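Local coordinates for protein geranyltranstransferase (Agrobacterium tumefaciens, PDB 2H8O) that probably catalyses the condensation of geranyl diphosphate with isopentenyl diphosphate to give farnesyl diphosphate, at residues Met77-Leu82 with Gly138-His143. Numbering follows the deposited sequence.
Sequences MRHGVL and GQPTVH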
loop_
_atom_site.group_PDB
_atom_site.type_symbol
_atom_site.label_atom_id
_atom_site.label_comp_id
_atom_site.label_asym_id
_atom_site.label_seq_id
_atom_site.Cartn_x
_atom_site.Cartn_y
_atom_site.Cartn_z
ATOM N N MET A 77 -1.654 13.510 7.034
ATOM C CA MET A 77 -0.482 12.673 6.768
ATOM C C MET A 77 0.743 13.237 7.494
ATOM O O MET A 77 1.468 12.495 8.139
ATOM C CB MET A 77 -0.195 12.541 5.262
ATOM C CG MET A 77 -1.315 11.864 4.441
ATOM S SD MET A 77 -1.151 12.028 2.600
ATOM C CE MET A 77 0.310 10.982 2.324
ATOM N N ARG A 78 0.996 14.537 7.357
ATOM C CA ARG A 78 2.111 15.166 8.050
ATOM C C ARG A 78 2.011 14.998 9.566
ATOM O O ARG A 78 3.024 14.748 10.242
ATOM C CB ARG A 78 2.192 16.640 7.711
ATOM C CG ARG A 78 2.567 16.971 6.279
ATOM C CD ARG A 78 2.443 18.466 6.048
ATOM N NE ARG A 78 2.664 18.809 4.647
ATOM C CZ ARG A 78 2.034 19.774 3.986
ATOM N NH1 ARG A 78 2.330 19.993 2.712
ATOM N NH2 ARG A 78 1.119 20.545 4.589
ATOM N N HIS A 79 0.796 15.126 10.098
ATOM C CA HIS A 79 0.575 14.959 11.531
ATOM C C HIS A 79 0.937 13.532 11.946
ATOM O O HIS A 79 1.581 13.311 12.972
ATOM C CB HIS A 79 -0.867 15.287 11.927
ATOM C CG HIS A 79 -1.059 15.392 13.411
ATOM N ND1 HIS A 79 -0.609 16.469 14.141
ATOM C CD2 HIS A 79 -1.603 14.530 14.305
ATOM C CE1 HIS A 79 -0.895 16.280 15.419
ATOM N NE2 HIS A 79 -1.506 15.115 15.543
ATOM N N GLY A 80 0.534 12.562 11.133
ATOM C CA GLY A 80 0.837 11.166 11.405
ATOM C C GLY A 80 2.330 10.907 11.436
ATOM O O GLY A 80 2.839 10.170 12.282
ATOM N N VAL A 81 3.048 11.536 10.512
ATOM C CA VAL A 81 4.509 11.417 10.458
ATOM C C VAL A 81 5.179 12.162 11.629
ATOM O O VAL A 81 6.109 11.646 12.242
ATOM C CB VAL A 81 5.055 11.864 9.098
ATOM C CG1 VAL A 81 6.570 11.894 9.081
ATOM C CG2 VAL A 81 4.569 10.924 7.994
ATOM N N LEU A 82 4.686 13.340 11.964
ATOM C CA LEU A 82 5.198 14.102 13.109
ATOM C C LEU A 82 5.194 13.286 14.398
ATOM O O LEU A 82 6.151 13.348 15.177
ATOM C CB LEU A 82 4.352 15.366 13.318
ATOM C CG LEU A 82 4.907 16.303 14.385
ATOM C CD1 LEU A 82 6.187 16.929 13.886
ATOM C CD2 LEU A 82 3.853 17.350 14.700
ATOM N N GLY A 138 2.214 12.695 23.515
ATOM C CA GLY A 138 1.734 13.972 24.032
ATOM C C GLY A 138 0.861 14.817 23.105
ATOM O O GLY A 138 0.368 15.861 23.534
ATOM N N GLN A 139 0.658 14.381 21.855
ATOM C CA GLN A 139 -0.142 15.123 20.879
ATOM C C GLN A 139 -1.439 14.375 20.552
ATOM O O GLN A 139 -1.501 13.155 20.683
ATOM C CB GLN A 139 0.652 15.304 19.582
ATOM C CG GLN A 139 1.882 16.225 19.688
ATOM C CD GLN A 139 1.686 17.597 19.039
ATOM O OE1 GLN A 139 0.701 17.848 18.327
ATOM N NE2 GLN A 139 2.632 18.503 19.299
ATOM N N PRO A 140 -2.458 15.091 20.067
ATOM C CA PRO A 140 -3.673 14.402 19.655
ATOM C C PRO A 140 -3.355 13.429 18.526
ATOM O O PRO A 140 -2.494 13.687 17.693
ATOM C CB PRO A 140 -4.583 15.529 19.151
ATOM C CG PRO A 140 -3.658 16.664 18.869
ATOM C CD PRO A 140 -2.538 16.539 19.818
ATOM N N THR A 141 -4.029 12.298 18.537
ATOM C CA THR A 141 -3.926 11.372 17.432
ATOM C C THR A 141 -4.621 11.953 16.195
ATOM O O THR A 141 -5.375 12.905 16.262
ATOM C CB THR A 141 -4.511 10.016 17.813
ATOM O OG1 THR A 141 -5.778 10.209 18.424
ATOM C CG2 THR A 141 -3.595 9.284 18.796
ATOM N N VAL A 142 -4.349 11.366 15.035
ATOM C CA VAL A 142 -4.851 11.943 13.794
ATOM C C VAL A 142 -6.376 12.009 13.777
ATOM O O VAL A 142 -6.930 13.014 13.338
ATOM C CB VAL A 142 -4.290 11.211 12.539
ATOM C CG1 VAL A 142 -4.975 11.702 11.264
ATOM C CG2 VAL A 142 -2.792 11.414 12.459
ATOM N N HIS A 143 -7.061 10.975 14.269
ATOM C CA HIS A 143 -8.541 10.975 14.223
ATOM C C HIS A 143 -9.146 11.999 15.184
ATOM O O HIS A 143 -10.257 12.471 14.962
ATOM C CB HIS A 143 -9.161 9.581 14.465
ATOM C CG HIS A 143 -8.825 8.989 15.792
ATOM N ND1 HIS A 143 -7.639 8.327 16.011
ATOM C CD2 HIS A 143 -9.498 8.968 16.973
ATOM C CE1 HIS A 143 -7.594 7.920 17.266
ATOM N NE2 HIS A 143 -8.705 8.292 17.873
#
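His-79 reaches from helix 71-82 to the backbone of Pro-140, where its NE2 donates a hydrogen bond to the carbonyl O at 2.8 Å. The bond is nearly straight (167° at the hydrogen) and the oxygen lies in the ring plane, so the imidazole meets residues 139-142 with its edge. With CG anti to the backbone N (chi1 -169°), the ring points out from the helix toward them. Histidine suits the place because it combines a rigid, flat reach with an N-H at its tip; proline, having no N-H of its own, still offers a carbonyl as acceptor.

The tight part lies beside the bond. Val-142, in the first turn of helix 142-145, sets CG2 3.8 Å from His-79 CD2 at the ring edge and 3.8 Å from Gly-80 CA. Gly-80 meets the methyl with its backbone alone, while Ala-76 of helix 71-82 and Ala-151 of helix 148-167 also touch the valine. Toward the partly exposed side the fit is looser: Gln-139 is less covered than Val-142, and its OE1 merely approaches His-79 CE1, the amide turned 61° from the ring.

In this largely helical polyprenyl synthetase fold, the short 135-136/139-140 hairpin and the helix after it are thus joined to helix 71-82 by one polar bond, with the valine methyl beside CD2 and a glutamine amide beside CE1. Donation from NE2 requires a proton on that nitrogen, in either a neutral or a charged ring.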